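Local coordinates for sensor protein kinase HptS (PDB 6LKG) that probably acts as the membrane histidine kinase of a two-component system that controls hexose phosphate uptake in Staphylococcus aureus, passing phosphate to a partner response regulator, at residues D[12-17]-D[157-162]; D[57-62]-D[103-108]. All coordinates share one frame; numbering follows the deposited sequence.

Contact 1: D[12-17]-D[157-162]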
loop_
_atom_site.group_PDB
_atom_site.type_symbol
_atom_site.label_atom_id
_atom_site.label_comp_id
_atom_site.label_asym_id
_atom_site.label_seq_id
_atom_site.Cartn_x
_atom_site.Cartn_y
_atom_site.Cartn_z
ATOM N N SER D 12 6.910 27.581 2.170
ATOM C CA SER D 12 6.018 28.524 2.837
ATOM C C SER D 12 4.769 27.824 3.359
ATOM O O SER D 12 4.313 28.106 4.473
ATOM C CB SER D 12 5.641 29.654 1.879
ATOM O OG SER D 12 4.676 30.515 2.459
ATOM N N SER D 13 4.206 26.906 2.569
ATOM C CA SER D 13 3.015 26.182 3.001
ATOM C C SER D 13 3.311 25.298 4.208
ATOM O O SER D 13 2.511 25.236 5.149
ATOM C CB SER D 13 2.464 25.345 1.847
ATOM O OG SER D 13 1.257 24.699 2.213
ATOM N N LEU D 14 4.458 24.616 4.202
ATOM C CA LEU D 14 4.810 23.760 5.331
ATOM C C LEU D 14 5.077 24.584 6.584
ATOM O O LEU D 14 4.690 24.185 7.688
ATOM C CB LEU D 14 6.019 22.896 4.975
ATOM C CG LEU D 14 5.760 21.810 3.927
ATOM C CD1 LEU D 14 7.062 21.152 3.497
ATOM C CD2 LEU D 14 4.776 20.774 4.453
ATOM N N HIS D 15 5.728 25.740 6.430
ATOM C CA HIS D 15 5.975 26.613 7.573
ATOM C C HIS D 15 4.666 27.117 8.167
ATOM O O HIS D 15 4.526 27.210 9.392
ATOM C CB HIS D 15 6.861 27.786 7.156
ATOM C CG HIS D 15 8.272 27.395 6.846
ATOM N ND1 HIS D 15 9.202 28.291 6.361
ATOM C CD2 HIS D 15 8.912 26.206 6.949
ATOM C CE1 HIS D 15 10.354 27.670 6.179
ATOM N NE2 HIS D 15 10.206 26.405 6.529
ATOM N N HIS D 16 3.700 27.457 7.312
ATOM C CA HIS D 16 2.396 27.900 7.798
ATOM C C HIS D 16 1.681 26.796 8.563
ATOM O O HIS D 16 1.108 27.040 9.630
ATOM C CB HIS D 16 1.537 28.377 6.629
ATOM C CG HIS D 16 0.138 28.731 7.021
ATOM N ND1 HIS D 16 -0.907 27.845 6.878
ATOM C CD2 HIS D 16 -0.389 29.852 7.570
ATOM C CE1 HIS D 16 -2.022 28.409 7.305
ATOM N NE2 HIS D 16 -1.736 29.626 7.732
ATOM N N THR D 17 1.696 25.572 8.028
ATOM C CA THR D 17 1.059 24.460 8.725
ATOM C C THR D 17 1.712 24.215 10.078
ATOM O O THR D 17 1.020 24.026 11.087
ATOM C CB THR D 17 1.119 23.195 7.867
ATOM O OG1 THR D 17 0.256 23.341 6.731
ATOM C CG2 THR D 17 0.687 21.977 8.676
ATOM N N VAL D 157 15.714 23.090 0.219
ATOM C CA VAL D 157 15.648 24.170 1.196
ATOM C C VAL D 157 15.444 23.556 2.574
ATOM O O VAL D 157 14.910 22.452 2.707
ATOM C CB VAL D 157 14.526 25.183 0.861
ATOM C CG1 VAL D 157 13.165 24.624 1.243
ATOM C CG2 VAL D 157 14.786 26.520 1.544
ATOM N N LYS D 158 15.874 24.278 3.604
ATOM C CA LYS D 158 15.728 23.807 4.973
ATOM C C LYS D 158 14.408 24.293 5.551
ATOM O O LYS D 158 14.011 25.443 5.346
ATOM C CB LYS D 158 16.879 24.294 5.855
ATOM C CG LYS D 158 16.878 23.661 7.242
ATOM C CD LYS D 158 17.864 24.324 8.193
ATOM C CE LYS D 158 17.590 23.896 9.631
ATOM N NZ LYS D 158 16.345 24.504 10.183
ATOM N N LEU D 159 13.728 23.406 6.271
ATOM C CA LEU D 159 12.494 23.751 6.960
ATOM C C LEU D 159 12.812 24.334 8.331
ATOM O O LEU D 159 13.833 24.010 8.943
ATOM C CB LEU D 159 11.587 22.525 7.097
ATOM C CG LEU D 159 11.302 21.773 5.793
ATOM C CD1 LEU D 159 10.412 20.567 6.041
ATOM C CD2 LEU D 159 10.671 22.703 4.765
ATOM N N ASN D 160 11.918 25.201 8.815
ATOM C CA ASN D 160 12.231 25.992 10.003
ATOM C C ASN D 160 12.151 25.165 11.279
ATOM O O ASN D 160 12.939 25.373 12.208
ATOM C CB ASN D 160 11.281 27.185 10.111
ATOM C CG ASN D 160 11.552 28.242 9.070
ATOM O OD1 ASN D 160 12.598 28.235 8.425
ATOM N ND2 ASN D 160 10.614 29.169 8.908
ATOM N N HIS D 161 11.210 24.226 11.347
ATOM C CA HIS D 161 10.888 23.574 12.610
ATOM C C HIS D 161 11.885 22.504 13.032
ATOM O O HIS D 161 11.839 22.072 14.189
ATOM C CB HIS D 161 9.493 22.951 12.535
ATOM C CG HIS D 161 9.398 21.792 11.595
ATOM N ND1 HIS D 161 9.399 21.942 10.225
ATOM C CD2 HIS D 161 9.291 20.462 11.828
ATOM C CE1 HIS D 161 9.301 20.755 9.654
ATOM N NE2 HIS D 161 9.233 19.840 10.604
ATOM N N ALA D 162 12.774 22.062 12.150
ATOM C CA ALA D 162 13.703 20.994 12.494
ATOM C C ALA D 162 14.876 21.032 11.527
ATOM O O ALA D 162 14.902 21.823 10.579
ATOM C CB ALA D 162 13.008 19.630 12.473
#
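The imidazole of His15 and the side-chain amide of Asn160 lie one over the other, their planes 26° apart. Asn160 ND2 sits over one face of the ring, offset toward the rim, 3.0 Å from His15 ND1. The angle is poor for a hydrogen bond; the amide is stacked on the ring. The CB of Asn160 is over the same ring, 4.0 Å from the His15 centroid and 18° off the ring normal, which makes a CH-pi contact. At the edge of the ring, in its plane, is the CA of Leu159, 3.5 Å from His15 NE2. The backbone N of Asn160 also comes within 3.1 Å of His15 NE2.

CG of His15 is anti to its carbonyl carbon (chi1 -70°). This lets the ring reach out from the helix to the turn. One helical position earlier, Leu14 adds a small apolar contact, with CD1 4.1 Å from CD2 of Leu159. Both leucines are buried, while Asn160 is exposed.

The turn is tied together from within. Lys158 NZ bonds Leu159 O at 2.8 Å and Ala162 O at 3.1 Å. NZ is tilted from the carbonyl plane of Leu159 and stands well above that of Ala162. One ammonium group thus bridges two carbonyls of the turn that carries Asn160.

The contact joins the long helix 3-27 to the turn between strands 153-158 and 164-170 of the second sheet. Gln11, a turn earlier on the helix, bonds Lys158 O. Strand 85-93 of the other sheet adds Phe87 against Leu14 and Tyr85 against Leu159. Tyr85 OH also bonds His161 NE2, so helix, turn and both sheets meet here.

Contact 2: D[57-62]-D[103-108]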
loop_
_atom_site.group_PDB
_atom_site.type_symbol
_atom_site.label_atom_id
_atom_site.label_comp_id
_atom_site.label_asym_id
_atom_site.label_seq_id
_atom_site.Cartn_x
_atom_site.Cartn_y
_atom_site.Cartn_z
ATOM N N GLN D 57 -5.438 24.684 7.963
ATOM C CA GLN D 57 -4.276 24.561 7.101
ATOM C C GLN D 57 -4.617 23.671 5.911
ATOM O O GLN D 57 -5.566 22.883 5.971
ATOM C CB GLN D 57 -3.079 24.007 7.886
ATOM C CG GLN D 57 -3.375 22.728 8.614
ATOM C CD GLN D 57 -3.157 21.537 7.726
ATOM O OE1 GLN D 57 -2.126 21.433 7.066
ATOM N NE2 GLN D 57 -4.129 20.636 7.686
ATOM N N PRO D 58 -3.869 23.787 4.798
ATOM C CA PRO D 58 -4.210 23.013 3.592
ATOM C C PRO D 58 -3.812 21.540 3.599
ATOM O O PRO D 58 -4.485 20.725 2.959
ATOM C CB PRO D 58 -3.464 23.768 2.485
ATOM C CG PRO D 58 -2.275 24.329 3.173
ATOM C CD PRO D 58 -2.735 24.699 4.559
ATOM N N ALA D 59 -2.728 21.180 4.283
ATOM C CA ALA D 59 -2.182 19.833 4.156
ATOM C C ALA D 59 -3.128 18.781 4.735
ATOM O O ALA D 59 -3.976 19.062 5.587
ATOM C CB ALA D 59 -0.819 19.736 4.843
ATOM N N THR D 60 -2.976 17.553 4.241
ATOM C CA THR D 60 -3.703 16.399 4.768
ATOM C C THR D 60 -2.984 15.923 6.022
ATOM O O THR D 60 -1.928 15.290 5.946
ATOM C CB THR D 60 -3.785 15.286 3.729
ATOM O OG1 THR D 60 -4.402 15.783 2.535
ATOM C CG2 THR D 60 -4.599 14.113 4.264
ATOM N N LEU D 61 -3.551 16.232 7.182
ATOM C CA LEU D 61 -2.927 15.926 8.457
ATOM C C LEU D 61 -3.747 14.894 9.217
ATOM O O LEU D 61 -4.978 14.878 9.146
ATOM C CB LEU D 61 -2.764 17.178 9.325
ATOM C CG LEU D 61 -1.875 18.310 8.816
ATOM C CD1 LEU D 61 -1.759 19.388 9.884
ATOM C CD2 LEU D 61 -0.507 17.788 8.420
ATOM N N TYR D 62 -3.044 14.033 9.946
ATOM C CA TYR D 62 -3.671 13.059 10.823
ATOM C C TYR D 62 -3.060 13.195 12.207
ATOM O O TYR D 62 -1.833 13.198 12.347
ATOM C CB TYR D 62 -3.493 11.633 10.294
ATOM C CG TYR D 62 -4.196 11.392 8.978
ATOM C CD1 TYR D 62 -5.573 11.214 8.925
ATOM C CD2 TYR D 62 -3.483 11.340 7.790
ATOM C CE1 TYR D 62 -6.219 10.996 7.723
ATOM C CE2 TYR D 62 -4.120 11.121 6.584
ATOM C CZ TYR D 62 -5.487 10.950 6.556
ATOM O OH TYR D 62 -6.119 10.733 5.355
ATOM N N ILE D 103 1.392 14.541 15.082
ATOM C CA ILE D 103 0.743 15.065 13.887
ATOM C C ILE D 103 1.518 14.551 12.685
ATOM O O ILE D 103 2.727 14.794 12.569
ATOM C CB ILE D 103 0.693 16.600 13.883
ATOM C CG1 ILE D 103 -0.035 17.124 15.122
ATOM C CG2 ILE D 103 -0.000 17.096 12.623
ATOM C CD1 ILE D 103 -1.485 16.760 15.179
ATOM N N TYR D 104 0.831 13.841 11.796
ATOM C CA TYR D 104 1.428 13.298 10.586
ATOM C C TYR D 104 0.882 14.036 9.374
ATOM O O TYR D 104 -0.287 14.430 9.351
ATOM C CB TYR D 104 1.139 11.802 10.437
ATOM C CG TYR D 104 1.840 10.905 11.431
ATOM C CD1 TYR D 104 3.110 10.408 11.170
ATOM C CD2 TYR D 104 1.223 10.533 12.618
ATOM C CE1 TYR D 104 3.753 9.580 12.070
ATOM C CE2 TYR D 104 1.859 9.704 13.525
ATOM C CZ TYR D 104 3.122 9.230 13.244
ATOM O OH TYR D 104 3.761 8.405 14.141
ATOM N N MET D 105 1.731 14.222 8.368
ATOM C CA MET D 105 1.314 14.756 7.079
ATOM C C MET D 105 1.381 13.639 6.048
ATOM O O MET D 105 2.468 13.129 5.750
ATOM C CB MET D 105 2.186 15.937 6.655
ATOM C CG MET D 105 1.788 16.533 5.313
ATOM S SD MET D 105 3.068 17.568 4.586
ATOM C CE MET D 105 4.273 16.341 4.086
ATOM N N ALA D 106 0.222 13.258 5.508
ATOM C CA ALA D 106 0.197 12.254 4.452
ATOM C C ALA D 106 0.519 12.871 3.099
ATOM O O ALA D 106 1.149 12.222 2.257
ATOM C CB ALA D 106 -1.166 11.562 4.409
ATOM N N ASN D 107 0.116 14.119 2.893
ATOM C CA ASN D 107 0.390 14.855 1.668
ATOM C C ASN D 107 -0.010 16.304 1.906
ATOM O O ASN D 107 -0.563 16.652 2.953
ATOM C CB ASN D 107 -0.366 14.263 0.472
ATOM C CG ASN D 107 -1.869 14.228 0.688
ATOM O OD1 ASN D 107 -2.538 15.261 0.655
ATOM N ND2 ASN D 107 -2.408 13.034 0.912
ATOM N N THR D 108 0.279 17.144 0.921
ATOM C CA THR D 108 -0.216 18.508 0.878
ATOM C C THR D 108 -0.586 18.827 -0.565
ATOM O O THR D 108 0.005 18.262 -1.493
ATOM C CB THR D 108 0.819 19.511 1.424
ATOM O OG1 THR D 108 0.157 20.708 1.856
ATOM C CG2 THR D 108 1.862 19.860 0.379
#
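Thr60 and Asn107 are joined by backbone and side chain alike. Thr60 N bonds Asn107 O at 2.9 Å, with a rather bent angle of 144°. In addition, Thr60 OG1 donates to Asn107 OD1 at 2.7 Å, standing above the carbonyl plane of that amide. CG of Asn107 lies between its backbone N and carbonyl carbon (chi1 58°), which turns the amide back toward Thr60.

Ala106 N bonds Thr60 O at 3.0 Å. Ala106 and Asn107 thus both lie opposite Thr60, a classic beta bulge. Beyond it the pairing is regular. Tyr62 and Tyr104 form an antiparallel hydrogen-bonded pair, N to O in both directions, each 2.8 Å. Leu61 and Met105 are a non-hydrogen-bonded pair. CA of Leu61 makes a CA-H...O contact with Tyr104 O at 3.2 Å.

Apolar contacts differ on the two faces. On the Leu61 face, CD2 of Leu61 meets CB of Met105 at 3.7 Å, and its CD1 meets CG2 of Ile103. Helix 3-27 covers this face with Leu14, Thr17 and Ile21. On the Tyr62 face, CB of Ala106 lies in plane at the edge of the Tyr62 ring, 3.7 Å from CE2.

The chemistry is that of two central strands in an antiparallel sheet, with an apolar face packed against helix 3-27. At the bulge Ala106 N takes Thr60 O, and Asn107 N is left buried without a partner.

How the contacts relate
Both contacts involve helix 3-27, in different ways. In contact 1 the helix is a partner. In contact 2 it lies over the apolar face of the paired strands. Contact 2 is the core one, near the chain centre, with five buried residues and more than twice the buried area. Contact 1 lies further out, with a partly exposed histidine and an exposed asparagine. Contact 2 rests on backbone hydrogen bonds, while contact 1 has no clear hydrogen bond across it and relies on stacking and a leucine pair. The two meet directly: Leu14 CD2 is 3.6 Å from Met105 SD, and Thr17 OG1 probably bonds Gln57 OE1. Contact 2 lies within the loop that contact 1 closes.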